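Local coordinates for protein tryptophan synthase alpha-subunit (Pyrococcus furiosus, PDB 1GEQ) that catalyses the aldol cleavage of indoleglycerol phosphate to indole and glyceraldehyde 3-phosphate, as the alpha subunit of tryptophan synthase, at residues A[6-11]-A[216-221]; A[34-39]-A[84-89]. All coordinates share one frame; numbering follows the deposited sequence.

How the contacts relate
Both contacts pair parallel strands of one closed eight-stranded barrel, and both are buried. Contact 1 joins the first strand to the last, 6-12 to 216-219, and so closes the barrel. Contact 2 joins the second and third strands, 35-38 and 83-87. They share a seam, because 6-12 and 35-38 are neighbours: probable backbone hydrogen bonds run from Glu36 N to Pro9 O and from Gly38 N to Leu11 O. The side chains of contact 1 are mostly aliphatic, with Tyr10 and a glycine near the C-terminal end. Contact 2 is more polar. It holds the active-site Glu36 and a water that bridges Ile39 and Tyr88, and its Tyr88 reaches Asp47.

Contact 1 of 2, residues A[6-11]-A[216-221]; sequences SLIPYL and GVVVGS
Ile8 and Val218 stand next to each other on the interior face of the barrel, where the packing is close. Val218 CG2 lies 3.9 Å from Ile8 CB, and the two side chains cross at a slant. The other branch, CG1, is anti to the backbone N (chi1 172°). It rests 3.4 Å from Ile8 O and also touches Tyr10 CB. Ile8 CD1 reaches back over Gly216 CA, and a CB on Gly216 would clash with it. On the helix-facing side, Leu7 bends toward the partner strand, and its CG meets Val219 CG2 at 3.8 Å. Helix 235-246 covers this pair through Val242, Leu246 and Leu245. Four parallel-strand bonds join the backbones: Val217 N to Ser6 O, Ile8 N to Val217 O, Val219 N to Ile8 O and Tyr10 N to Val219 O. The first is nearly straight, 169° at the hydrogen.

The more open end is at Gly220, which is partly exposed; the strand pairing ends there with the Tyr10 bond. The Tyr10 side chain meets the partner segment through CB, 3.8 Å from Gly220 CA, and through the near edge of its ring. The ring then leads away toward helix 49-60, and its OH bonds Thr12 OG1. Val218 also lies near the active-site Glu36. This pairing of first and last strands is the closing seam of a TIM barrel.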
loop_
_atom_site.group_PDB
_atom_site.type_symbol
_atom_site.label_atom_id
_atom_site.label_comp_id
_atom_site.label_asym_id
_atom_site.label_seq_id
_atom_site.Cartn_x
_atom_site.Cartn_y
_atom_site.Cartn_z
ATOM N N SER A 6 -3.017 13.586 1.244
ATOM C CA SER A 6 -2.333 12.685 2.156
ATOM C C SER A 6 -1.098 11.970 1.623
ATOM O O SER A 6 -1.012 11.612 0.440
ATOM C CB SER A 6 -3.310 11.613 2.660
ATOM O OG SER A 6 -4.288 12.156 3.523
ATOM N N LEU A 7 -0.145 11.762 2.526
ATOM C CA LEU A 7 1.057 11.020 2.194
ATOM C C LEU A 7 0.705 9.658 2.770
ATOM O O LEU A 7 0.194 9.562 3.894
ATOM C CB LEU A 7 2.284 11.609 2.895
ATOM C CG LEU A 7 3.552 11.584 2.045
ATOM C CD1 LEU A 7 3.359 12.510 0.855
ATOM C CD2 LEU A 7 4.756 12.025 2.867
ATOM N N ILE A 8 0.963 8.605 2.000
ATOM C CA ILE A 8 0.631 7.253 2.423
ATOM C C ILE A 8 1.883 6.390 2.418
ATOM O O ILE A 8 2.332 5.944 1.367
ATOM C CB ILE A 8 -0.416 6.641 1.461
ATOM C CG1 ILE A 8 -1.656 7.543 1.423
ATOM C CG2 ILE A 8 -0.759 5.213 1.879
ATOM C CD1 ILE A 8 -2.579 7.267 0.247
ATOM N N PRO A 9 2.466 6.153 3.604
ATOM C CA PRO A 9 3.672 5.323 3.642
ATOM C C PRO A 9 3.367 3.858 3.343
ATOM O O PRO A 9 2.280 3.358 3.665
ATOM C CB PRO A 9 4.179 5.500 5.080
ATOM C CG PRO A 9 3.519 6.796 5.564
ATOM C CD PRO A 9 2.154 6.713 4.928
ATOM N N TYR A 10 4.315 3.185 2.698
ATOM C CA TYR A 10 4.197 1.757 2.438
ATOM C C TYR A 10 5.404 1.162 3.160
ATOM O O TYR A 10 6.511 1.696 3.053
ATOM C CB TYR A 10 4.325 1.401 0.952
ATOM C CG TYR A 10 4.668 -0.070 0.775
ATOM C CD1 TYR A 10 3.668 -1.043 0.728
ATOM C CD2 TYR A 10 6.005 -0.497 0.799
ATOM C CE1 TYR A 10 3.985 -2.405 0.724
ATOM C CE2 TYR A 10 6.329 -1.850 0.800
ATOM C CZ TYR A 10 5.318 -2.800 0.769
ATOM O OH TYR A 10 5.647 -4.142 0.822
ATOM N N LEU A 11 5.190 0.076 3.893
ATOM C CA LEU A 11 6.274 -0.602 4.605
ATOM C C LEU A 11 6.032 -2.094 4.489
ATOM O O LEU A 11 4.886 -2.535 4.464
ATOM C CB LEU A 11 6.286 -0.230 6.098
ATOM C CG LEU A 11 6.621 1.196 6.531
ATOM C CD1 LEU A 11 6.502 1.304 8.041
ATOM C CD2 LEU A 11 8.026 1.553 6.091
ATOM N N GLY A 216 -4.014 11.139 -3.077
ATOM C CA GLY A 216 -3.005 10.691 -2.132
ATOM C C GLY A 216 -1.758 10.207 -2.857
ATOM O O GLY A 216 -1.838 9.728 -3.984
ATOM N N VAL A 217 -0.611 10.349 -2.200
ATOM C CA VAL A 217 0.660 9.929 -2.776
ATOM C C VAL A 217 1.306 8.885 -1.864
ATOM O O VAL A 217 1.575 9.147 -0.686
ATOM C CB VAL A 217 1.622 11.137 -2.952
ATOM C CG1 VAL A 217 2.938 10.681 -3.610
ATOM C CG2 VAL A 217 0.953 12.212 -3.818
ATOM N N VAL A 218 1.521 7.688 -2.399
ATOM C CA VAL A 218 2.144 6.617 -1.629
ATOM C C VAL A 218 3.662 6.802 -1.690
ATOM O O VAL A 218 4.205 7.213 -2.715
ATOM C CB VAL A 218 1.757 5.224 -2.197
ATOM C CG1 VAL A 218 2.563 4.119 -1.507
ATOM C CG2 VAL A 218 0.270 4.979 -1.981
ATOM N N VAL A 219 4.335 6.542 -0.573
ATOM C CA VAL A 219 5.789 6.660 -0.519
ATOM C C VAL A 219 6.268 5.317 0.017
ATOM O O VAL A 219 6.114 5.012 1.200
ATOM C CB VAL A 219 6.248 7.800 0.426
ATOM C CG1 VAL A 219 7.777 7.938 0.381
ATOM C CG2 VAL A 219 5.595 9.127 -0.006
ATOM N N GLY A 220 6.824 4.512 -0.878
ATOM C CA GLY A 220 7.283 3.202 -0.488
ATOM C C GLY A 220 8.767 2.955 -0.668
ATOM O O GLY A 220 9.499 2.888 0.316
ATOM N N SER A 221 9.211 2.824 -1.916
ATOM C CA SER A 221 10.618 2.548 -2.194
ATOM C C SER A 221 11.575 3.526 -1.517
ATOM O O SER A 221 12.636 3.126 -1.050
ATOM C CB SER A 221 10.862 2.528 -3.712
ATOM O OG SER A 221 10.563 3.777 -4.302
#

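Contact 2 of 2, residues A[34-39]-A[84-89]; sequences AIELGI and VLMTYY
Strands 35-38 and 84-87 run parallel at 33°, joined by four hydrogen bonds: Val84 N to Ile35 O, Leu37 N to Val84 O, Met86 N to Leu37 O and Ile39 N to Met86 O. The Met86 N bond is the straightest at its hydrogen, 177°.

On the helix-facing side, Leu37 and Leu85 lie side by side and point the same way. Leu37 CG is anti to the backbone N (chi1 -176°), and its CD2 comes 4.0 Å from Leu85 CD1. Ile39 crosses the other branch of Leu85, with CD1 3.8 Å from Leu85 CD2. The same methyl lies 3.9 Å from Thr87 CB. Helices 65-76 and 97-107 cover this group, and Phe100 touches both Ile39 and Leu85. An alanine in place of Ile39 would probably leave Leu85 CD2 and Thr87 CB without their shared methyl partner and open a gap beneath Phe100.

The interior face carries Glu36, Val84 and Met86. Glu36, a proton acceptor of the active site, stretches its chain out into the barrel. Its OE2 lies 4.2 Å from Met86 SD and has no polar partner in the model. Tyr10 and Ile8 of strand 6-12 also touch Glu36.

Past the strand ends, water 1 donates to Ile39 O at 2.7 Å and accepts from Tyr88 N, bridging the segments. Thr87 OG1 donates to Tyr88 O in the carbonyl plane, on a lone pair. Tyr88 OH bonds OD1 of Asp47, the second proton acceptor. The apolar helix-facing layer thus backs a strand pair whose inner face presents Glu36, while Tyr88 probably helps position Asp47.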
loop_
_atom_site.group_PDB
_atom_site.type_symbol
_atom_site.label_atom_id
_atom_site.label_comp_id
_atom_site.label_asym_id
_atom_site.label_seq_id
_atom_site.Cartn_x
_atom_site.Cartn_y
_atom_site.Cartn_z
ATOM N N ALA A 34 -2.879 7.620 5.623
ATOM C CA ALA A 34 -3.213 6.209 5.567
ATOM C C ALA A 34 -1.893 5.447 5.488
ATOM O O ALA A 34 -0.860 6.032 5.180
ATOM C CB ALA A 34 -4.074 5.899 4.345
ATOM N N ILE A 35 -1.942 4.150 5.766
ATOM C CA ILE A 35 -0.745 3.315 5.741
ATOM C C ILE A 35 -0.951 2.009 4.964
ATOM O O ILE A 35 -1.970 1.340 5.124
ATOM C CB ILE A 35 -0.318 2.964 7.187
ATOM C CG1 ILE A 35 0.149 4.233 7.901
ATOM C CG2 ILE A 35 0.778 1.908 7.177
ATOM C CD1 ILE A 35 0.371 4.055 9.394
ATOM N N GLU A 36 0.011 1.668 4.114
ATOM C CA GLU A 36 -0.042 0.419 3.351
ATOM C C GLU A 36 0.987 -0.509 3.988
ATOM O O GLU A 36 2.169 -0.176 4.053
ATOM C CB GLU A 36 0.322 0.640 1.874
ATOM C CG GLU A 36 -0.816 1.183 1.005
ATOM C CD GLU A 36 -0.441 1.260 -0.466
ATOM O OE1 GLU A 36 -1.299 1.646 -1.289
ATOM O OE2 GLU A 36 0.716 0.926 -0.804
ATOM N N LEU A 37 0.533 -1.658 4.470
ATOM C CA LEU A 37 1.422 -2.627 5.105
ATOM C C LEU A 37 1.510 -3.841 4.195
ATOM O O LEU A 37 0.508 -4.530 3.965
ATOM C CB LEU A 37 0.867 -3.043 6.471
ATOM C CG LEU A 37 1.729 -3.987 7.322
ATOM C CD1 LEU A 37 3.045 -3.312 7.670
ATOM C CD2 LEU A 37 0.977 -4.368 8.597
ATOM N N GLY A 38 2.708 -4.108 3.686
ATOM C CA GLY A 38 2.878 -5.228 2.777
ATOM C C GLY A 38 3.262 -6.548 3.418
ATOM O O GLY A 38 4.138 -6.609 4.285
ATOM N N ILE A 39 2.582 -7.600 2.987
ATOM C CA ILE A 39 2.837 -8.947 3.473
ATOM C C ILE A 39 3.864 -9.591 2.541
ATOM O O ILE A 39 3.612 -9.744 1.340
ATOM C CB ILE A 39 1.553 -9.794 3.455
ATOM C CG1 ILE A 39 0.552 -9.224 4.465
ATOM C CG2 ILE A 39 1.879 -11.255 3.774
ATOM C CD1 ILE A 39 -0.762 -9.967 4.494
ATOM N N VAL A 84 -4.211 -0.333 5.164
ATOM C CA VAL A 84 -4.543 -1.148 4.008
ATOM C C VAL A 84 -3.491 -2.252 3.947
ATOM O O VAL A 84 -2.294 -1.978 3.878
ATOM C CB VAL A 84 -4.483 -0.344 2.681
ATOM C CG1 VAL A 84 -4.707 -1.284 1.510
ATOM C CG2 VAL A 84 -5.530 0.759 2.678
ATOM N N LEU A 85 -3.941 -3.494 3.993
ATOM C CA LEU A 85 -3.031 -4.621 3.925
ATOM C C LEU A 85 -2.802 -4.933 2.447
ATOM O O LEU A 85 -3.759 -5.071 1.679
ATOM C CB LEU A 85 -3.659 -5.822 4.632
ATOM C CG LEU A 85 -2.727 -6.778 5.384
ATOM C CD1 LEU A 85 -1.941 -6.009 6.434
ATOM C CD2 LEU A 85 -3.556 -7.876 6.033
ATOM N N MET A 86 -1.536 -5.015 2.043
ATOM C CA MET A 86 -1.192 -5.316 0.654
ATOM C C MET A 86 -0.592 -6.723 0.608
ATOM O O MET A 86 0.328 -7.046 1.370
ATOM C CB MET A 86 -0.194 -4.286 0.121
ATOM C CG MET A 86 0.066 -4.388 -1.370
ATOM S SD MET A 86 1.179 -3.090 -1.962
ATOM C CE MET A 86 1.747 -3.786 -3.536
ATOM N N THR A 87 -1.098 -7.559 -0.287
ATOM C CA THR A 87 -0.608 -8.928 -0.349
ATOM C C THR A 87 -0.785 -9.583 -1.706
ATOM O O THR A 87 -1.595 -9.146 -2.521
ATOM C CB THR A 87 -1.359 -9.808 0.680
ATOM O OG1 THR A 87 -0.806 -11.133 0.700
ATOM C CG2 THR A 87 -2.829 -9.899 0.303
ATOM N N TYR A 88 -0.013 -10.638 -1.934
ATOM C CA TYR A 88 -0.141 -11.413 -3.154
ATOM C C TYR A 88 -1.233 -12.434 -2.818
ATOM O O TYR A 88 -1.540 -12.638 -1.641
ATOM C CB TYR A 88 1.187 -12.091 -3.505
ATOM C CG TYR A 88 2.119 -11.149 -4.227
ATOM C CD1 TYR A 88 2.745 -10.097 -3.554
ATOM C CD2 TYR A 88 2.331 -11.273 -5.599
ATOM C CE1 TYR A 88 3.556 -9.195 -4.229
ATOM C CE2 TYR A 88 3.144 -10.370 -6.286
ATOM C CZ TYR A 88 3.750 -9.336 -5.598
ATOM O OH TYR A 88 4.558 -8.454 -6.281
ATOM N N TYR A 89 -1.816 -13.065 -3.834
ATOM C CA TYR A 89 -2.916 -14.012 -3.624
ATOM C C TYR A 89 -2.601 -15.348 -2.943
ATOM O O TYR A 89 -3.431 -15.863 -2.189
ATOM C CB TYR A 89 -3.626 -14.286 -4.956
ATOM C CG TYR A 89 -5.001 -14.916 -4.811
ATOM C CD1 TYR A 89 -5.966 -14.327 -3.999
ATOM C CD2 TYR A 89 -5.346 -16.072 -5.509
ATOM C CE1 TYR A 89 -7.246 -14.865 -3.888
ATOM C CE2 TYR A 89 -6.628 -16.622 -5.407
ATOM C CZ TYR A 89 -7.570 -16.010 -4.593
ATOM O OH TYR A 89 -8.835 -16.542 -4.481
HETATM O O HOH W 1 1.840 -11.206 -0.011
HETATM O O HOH W 2 3.070 -6.805 -0.343
#